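Local atomic coordinates of D-mandelate dehydrogenase (Rhodotorula graminis, PDB entry 2W2K), a protein that probably catalyses the NAD-dependent interconversion of D-mandelate, a D-2-hydroxyacid, and its 2-oxoacid, as a member of the D-isomer specific 2-hydroxyacid dehydrogenase family. Residues P4-L9 and D51-K57; N33-H37 and T64-P68. All blocks are in the same frame, centred on the assembly; numbering follows the deposited sequence.

Contact 1: P4-L9 and D51-K57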
loop_
_atom_site.group_PDB
_atom_site.type_symbol
_atom_site.label_atom_id
_atom_site.label_comp_id
_atom_site.label_asym_id
_atom_site.label_seq_id
_atom_site.Cartn_x
_atom_site.Cartn_y
_atom_site.Cartn_z
ATOM N N PRO B 4 37.722 0.312 -28.156
ATOM C CA PRO B 4 37.753 1.368 -27.122
ATOM C C PRO B 4 37.815 0.760 -25.716
ATOM O O PRO B 4 37.393 -0.392 -25.510
ATOM C CB PRO B 4 36.426 2.102 -27.330
ATOM C CG PRO B 4 36.075 1.824 -28.812
ATOM C CD PRO B 4 36.487 0.381 -28.963
ATOM N N ARG B 5 38.355 1.529 -24.763
ATOM C CA ARG B 5 38.656 1.050 -23.410
ATOM C C ARG B 5 37.701 1.717 -22.381
ATOM O O ARG B 5 37.441 2.933 -22.467
ATOM C CB ARG B 5 40.144 1.357 -23.071
ATOM C CG ARG B 5 41.171 0.799 -24.135
ATOM C CD ARG B 5 42.681 1.064 -23.762
ATOM N NE ARG B 5 43.171 0.137 -22.741
ATOM C CZ ARG B 5 43.660 0.454 -21.536
ATOM N NH1 ARG B 5 43.791 1.722 -21.138
ATOM N NH2 ARG B 5 44.046 -0.525 -20.721
ATOM N N VAL B 6 37.164 0.920 -21.444
ATOM C CA VAL B 6 36.107 1.355 -20.488
ATOM C C VAL B 6 36.509 1.058 -19.023
ATOM O O VAL B 6 36.746 -0.111 -18.658
ATOM C CB VAL B 6 34.730 0.669 -20.825
ATOM C CG1 VAL B 6 33.593 1.130 -19.870
ATOM C CG2 VAL B 6 34.329 0.897 -22.308
ATOM N N LEU B 7 36.606 2.110 -18.188
ATOM C CA LEU B 7 36.890 1.934 -16.758
ATOM C C LEU B 7 35.601 1.496 -16.036
ATOM O O LEU B 7 34.593 2.190 -16.131
ATOM C CB LEU B 7 37.410 3.258 -16.135
ATOM C CG LEU B 7 37.857 3.144 -14.654
ATOM C CD1 LEU B 7 39.156 2.346 -14.573
ATOM C CD2 LEU B 7 38.066 4.539 -14.060
ATOM N N LEU B 8 35.671 0.379 -15.295
ATOM C CA LEU B 8 34.538 -0.171 -14.509
ATOM C C LEU B 8 34.639 0.252 -13.050
ATOM O O LEU B 8 35.602 -0.118 -12.383
ATOM C CB LEU B 8 34.532 -1.714 -14.587
ATOM C CG LEU B 8 33.496 -2.487 -13.740
ATOM C CD1 LEU B 8 32.047 -2.045 -14.085
ATOM C CD2 LEU B 8 33.637 -3.981 -13.927
ATOM N N LEU B 9 33.667 1.048 -12.570
ATOM C CA LEU B 9 33.614 1.495 -11.174
ATOM C C LEU B 9 32.822 0.511 -10.317
ATOM O O LEU B 9 31.576 0.467 -10.367
ATOM C CB LEU B 9 32.993 2.902 -11.036
ATOM C CG LEU B 9 33.657 4.152 -11.615
ATOM C CD1 LEU B 9 32.802 5.406 -11.242
ATOM C CD2 LEU B 9 35.112 4.324 -11.156
ATOM N N ASP B 51 45.148 5.437 -21.122
ATOM C CA ASP B 51 44.095 6.241 -21.767
ATOM C C ASP B 51 42.817 5.395 -21.911
ATOM O O ASP B 51 42.876 4.303 -22.465
ATOM C CB ASP B 51 44.526 6.665 -23.179
ATOM C CG ASP B 51 45.422 7.914 -23.215
ATOM O OD1 ASP B 51 45.927 8.367 -22.161
ATOM O OD2 ASP B 51 45.604 8.452 -24.339
ATOM N N PHE B 52 41.673 5.895 -21.422
ATOM C CA PHE B 52 40.373 5.216 -21.654
ATOM C C PHE B 52 39.354 6.205 -22.255
ATOM O O PHE B 52 39.508 7.435 -22.098
ATOM C CB PHE B 52 39.837 4.490 -20.386
ATOM C CG PHE B 52 39.845 5.333 -19.125
ATOM C CD1 PHE B 52 38.736 6.152 -18.797
ATOM C CD2 PHE B 52 40.941 5.286 -18.245
ATOM C CE1 PHE B 52 38.731 6.935 -17.625
ATOM C CE2 PHE B 52 40.958 6.061 -17.056
ATOM C CZ PHE B 52 39.843 6.875 -16.732
ATOM N N GLU B 53 38.347 5.676 -22.965
ATOM C CA GLU B 53 37.362 6.497 -23.678
ATOM C C GLU B 53 35.987 6.608 -22.994
ATOM O O GLU B 53 35.186 7.497 -23.332
ATOM C CB GLU B 53 37.177 5.982 -25.133
ATOM C CG GLU B 53 38.386 6.188 -26.067
ATOM C CD GLU B 53 39.598 5.315 -25.734
ATOM O OE1 GLU B 53 39.454 4.096 -25.499
ATOM O OE2 GLU B 53 40.726 5.850 -25.764
ATOM N N ALA B 54 35.706 5.690 -22.063
ATOM C CA ALA B 54 34.450 5.711 -21.301
ATOM C C ALA B 54 34.620 5.241 -19.846
ATOM O O ALA B 54 35.627 4.579 -19.495
ATOM C CB ALA B 54 33.358 4.837 -22.034
ATOM N N ILE B 55 33.636 5.597 -19.003
ATOM C CA ILE B 55 33.477 5.070 -17.661
ATOM C C ILE B 55 32.028 4.528 -17.522
ATOM O O ILE B 55 31.079 5.202 -17.960
ATOM C CB ILE B 55 33.693 6.199 -16.572
ATOM C CG1 ILE B 55 35.114 6.804 -16.637
ATOM C CG2 ILE B 55 33.420 5.636 -15.163
ATOM C CD1 ILE B 55 35.158 8.302 -16.156
ATOM N N ILE B 56 31.871 3.361 -16.884
ATOM C CA ILE B 56 30.548 2.755 -16.566
ATOM C C ILE B 56 30.375 2.410 -15.060
ATOM O O ILE B 56 31.328 1.966 -14.371
ATOM C CB ILE B 56 30.271 1.476 -17.493
ATOM C CG1 ILE B 56 28.759 1.131 -17.565
ATOM C CG2 ILE B 56 31.190 0.298 -17.120
ATOM C CD1 ILE B 56 28.336 0.054 -18.629
ATOM N N LYS B 57 29.160 2.636 -14.557
ATOM C CA LYS B 57 28.818 2.453 -13.123
ATOM C C LYS B 57 27.427 1.782 -13.098
ATOM O O LYS B 57 26.386 2.449 -13.335
ATOM C CB LYS B 57 28.820 3.841 -12.424
ATOM C CG LYS B 57 28.695 3.838 -10.839
ATOM C CD LYS B 57 28.456 5.289 -10.348
ATOM C CE LYS B 57 28.380 5.464 -8.808
ATOM N NZ LYS B 57 27.200 4.797 -8.140
#

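Contact 2: N33-H37 and T64-P68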
loop_
_atom_site.group_PDB
_atom_site.type_symbol
_atom_site.label_atom_id
_atom_site.label_comp_id
_atom_site.label_asym_id
_atom_site.label_seq_id
_atom_site.Cartn_x
_atom_site.Cartn_y
_atom_site.Cartn_z
ATOM N N ASN B 33 39.438 -1.375 -9.317
ATOM C CA ASN B 33 40.036 -1.952 -8.103
ATOM C C ASN B 33 40.121 -0.929 -6.954
ATOM O O ASN B 33 41.192 -0.716 -6.354
ATOM C CB ASN B 33 41.419 -2.572 -8.415
ATOM C CG ASN B 33 41.320 -3.850 -9.254
ATOM O OD1 ASN B 33 40.381 -4.629 -9.109
ATOM N ND2 ASN B 33 42.295 -4.067 -10.134
ATOM N N LEU B 34 38.993 -0.291 -6.651
ATOM C CA LEU B 34 39.017 0.864 -5.728
ATOM C C LEU B 34 39.442 0.503 -4.292
ATOM O O LEU B 34 39.105 -0.580 -3.797
ATOM C CB LEU B 34 37.658 1.590 -5.735
ATOM C CG LEU B 34 37.214 2.287 -7.037
ATOM C CD1 LEU B 34 35.712 2.552 -6.971
ATOM C CD2 LEU B 34 37.969 3.577 -7.301
ATOM N N THR B 35 40.208 1.401 -3.660
ATOM C CA THR B 35 40.516 1.340 -2.211
ATOM C C THR B 35 39.904 2.548 -1.462
ATOM O O THR B 35 38.914 2.403 -0.746
ATOM C CB THR B 35 42.064 1.240 -1.922
ATOM O OG1 THR B 35 42.761 2.353 -2.506
ATOM C CG2 THR B 35 42.657 -0.062 -2.470
ATOM N N THR B 36 40.498 3.734 -1.631
ATOM C CA THR B 36 39.953 4.991 -1.060
ATOM C C THR B 36 39.904 6.085 -2.132
ATOM O O THR B 36 40.546 5.954 -3.175
ATOM C CB THR B 36 40.794 5.505 0.158
ATOM O OG1 THR B 36 42.094 5.935 -0.286
ATOM C CG2 THR B 36 40.937 4.415 1.229
ATOM N N HIS B 37 39.143 7.146 -1.874
ATOM C CA HIS B 37 39.050 8.289 -2.782
ATOM C C HIS B 37 40.418 8.924 -3.093
ATOM O O HIS B 37 40.742 9.216 -4.273
ATOM C CB HIS B 37 38.080 9.337 -2.208
ATOM C CG HIS B 37 38.232 10.709 -2.804
ATOM N ND1 HIS B 37 37.562 11.114 -3.943
ATOM C CD2 HIS B 37 38.974 11.775 -2.408
ATOM C CE1 HIS B 37 37.886 12.366 -4.220
ATOM N NE2 HIS B 37 38.754 12.785 -3.313
ATOM N N THR B 64 31.342 3.605 -4.627
ATOM C CA THR B 64 31.180 4.731 -3.694
ATOM C C THR B 64 32.504 5.169 -3.030
ATOM O O THR B 64 32.611 6.301 -2.547
ATOM C CB THR B 64 30.101 4.467 -2.578
ATOM O OG1 THR B 64 30.505 3.359 -1.775
ATOM C CG2 THR B 64 28.702 4.172 -3.177
ATOM N N GLU B 65 33.484 4.262 -2.991
ATOM C CA GLU B 65 34.848 4.563 -2.512
ATOM C C GLU B 65 35.496 5.719 -3.293
ATOM O O GLU B 65 36.358 6.439 -2.766
ATOM C CB GLU B 65 35.752 3.320 -2.591
ATOM C CG GLU B 65 35.312 2.102 -1.741
ATOM C CD GLU B 65 34.400 1.127 -2.467
ATOM O OE1 GLU B 65 33.795 1.481 -3.498
ATOM O OE2 GLU B 65 34.255 -0.002 -1.952
ATOM N N SER B 66 35.099 5.889 -4.554
ATOM C CA SER B 66 35.606 7.007 -5.379
ATOM C C SER B 66 35.105 8.427 -5.033
ATOM O O SER B 66 35.739 9.399 -5.451
ATOM C CB SER B 66 35.412 6.725 -6.890
ATOM O OG SER B 66 34.046 6.741 -7.277
ATOM N N TYR B 67 33.996 8.546 -4.294
ATOM C CA TYR B 67 33.325 9.842 -4.094
ATOM C C TYR B 67 34.168 10.802 -3.198
ATOM O O TYR B 67 34.900 10.339 -2.317
ATOM C CB TYR B 67 31.938 9.682 -3.450
ATOM C CG TYR B 67 30.840 8.898 -4.173
ATOM C CD1 TYR B 67 30.964 8.472 -5.508
ATOM C CD2 TYR B 67 29.654 8.588 -3.494
ATOM C CE1 TYR B 67 29.908 7.734 -6.141
ATOM C CE2 TYR B 67 28.621 7.877 -4.102
ATOM C CZ TYR B 67 28.754 7.448 -5.423
ATOM O OH TYR B 67 27.714 6.741 -5.985
ATOM N N PRO B 68 34.058 12.127 -3.425
ATOM C CA PRO B 68 33.294 12.796 -4.486
ATOM C C PRO B 68 34.071 12.848 -5.804
ATOM O O PRO B 68 35.322 12.806 -5.798
ATOM C CB PRO B 68 33.119 14.222 -3.939
ATOM C CG PRO B 68 34.392 14.459 -3.138
ATOM C CD PRO B 68 34.725 13.106 -2.531
#

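Contact 1: P4-L9 and D51-K57
Pro4 leads into strand 5-8, which pairs in parallel with strand 54-57. Arg5 makes four hydrogen bonds here. Arg5 N donates to Glu53 OE1 (2.9 Å), so a carboxylate takes the place of a backbone acceptor. Arg5 O accepts from Glu53 N at 2.9 Å and from Ala54 N at 3.3 Å. Arg5 NH1 reaches Asp51 O at 3.0 Å, while Arg5 NE forms a salt bridge with Glu28. Val6 bridges Ala54, and Val6 CG1 packs on Ile56 CG2 at 3.7 Å. Leu7 carries the regular ladder: Leu7 N binds Ala54 O (3.0 Å) and Leu7 O accepts from Ile56 N (3.1 Å). Leu7 CB sits over the Phe52 ring face in a CH-pi contact, 4.2 Å from the centroid. Leu8 lies with Val6, Ala54 and Ile56 on the face covered by helices 17-26 and 310-330. Leu9 N closes the ladder on Ile56 O at 3.1 Å, and Leu9 CG meets Ile55 CG2 at 3.9 Å. At the N-terminal end, side-chain bonds from Arg5 and Glu53 add to the backbone pairing. Further on, backbone bonds alone carry it between two largely apolar faces, as expected inside the five-stranded parallel sheet of what is, by family, the catalytic (substrate-binding) domain.

Contact 2: N33-H37 and T64-P68
This is a surface contact between two loops at the C-terminal ends of parallel strands. It lies in the five-stranded sheet domain, which in this family is the catalytic (substrate-binding) one. Residues 33-37 follow strand 28-31 and lead into helix 37-45. Residues 64-68 lie between strand 54-57 and helix 71-74 and begin with a short 3-10 turn, in which Tyr67 N bonds to Thr64 O at 3.2 Å. The two loops bury 346 Å² between them.

His37 provides the one hydrogen bond across the contact. His37 ND1 donates to Ser66 O at 2.9 Å, and the N-H...O angle of 178° is almost straight. The proton is thus on ND1. Pro68 follows a cis peptide bond. Pro68 CD stands over the His37 ring face, 3.9 Å from the centroid, as a CH-pi contact. The histidine is therefore held both at its edge and on a face. His37 N also comes within 3.0 Å of Glu65 O, but the angle is too poor for a hydrogen bond.

Leu34 supplies the apolar part. Leu34 CB meets Glu65 CB at 4.1 Å, and Leu34 CD2 meets Ser66 CB at 4.1 Å. The aliphatic part of Glu65 continues along the loop, with Glu65 CG 3.7 Å from Thr35 O.

Thr36 is the N-cap of helix 37-45, and its OG1 bonds to Gly39 N. Leu34 and Ser66 both touch Phe40 on that helix. Ser66 OG bonds to Gly63 O and Trp69 NE1, while Tyr67 stacks on Trp93. The contact thus joins the start of helix 37-45 to the loop running from strand 54-57 to helix 71-74.

Contacts 1 and 2 belong to the same five-stranded parallel sheet region, and their centres lie about 15 Å apart. Their segments alternate along the chain: 4-9, 33-37, 51-57, then 64-68. Contact 1 pairs strands 5-8 and 54-57 inside the sheet. Contact 2 joins the loops that follow strands 28-31 and 54-57, beyond the strands' C-terminal ends. The two meet directly where Lys57 NZ bonds to Tyr67 OH at 2.9 Å. Strand 5-8 lies between the other two strands, so contact 2 links loops from both of its neighbours. Both contacts lie away from the residues that bind NAD(+). They belong to what is, by family, the catalytic domain, apart from the seven-stranded NAD-binding Rossmann domain.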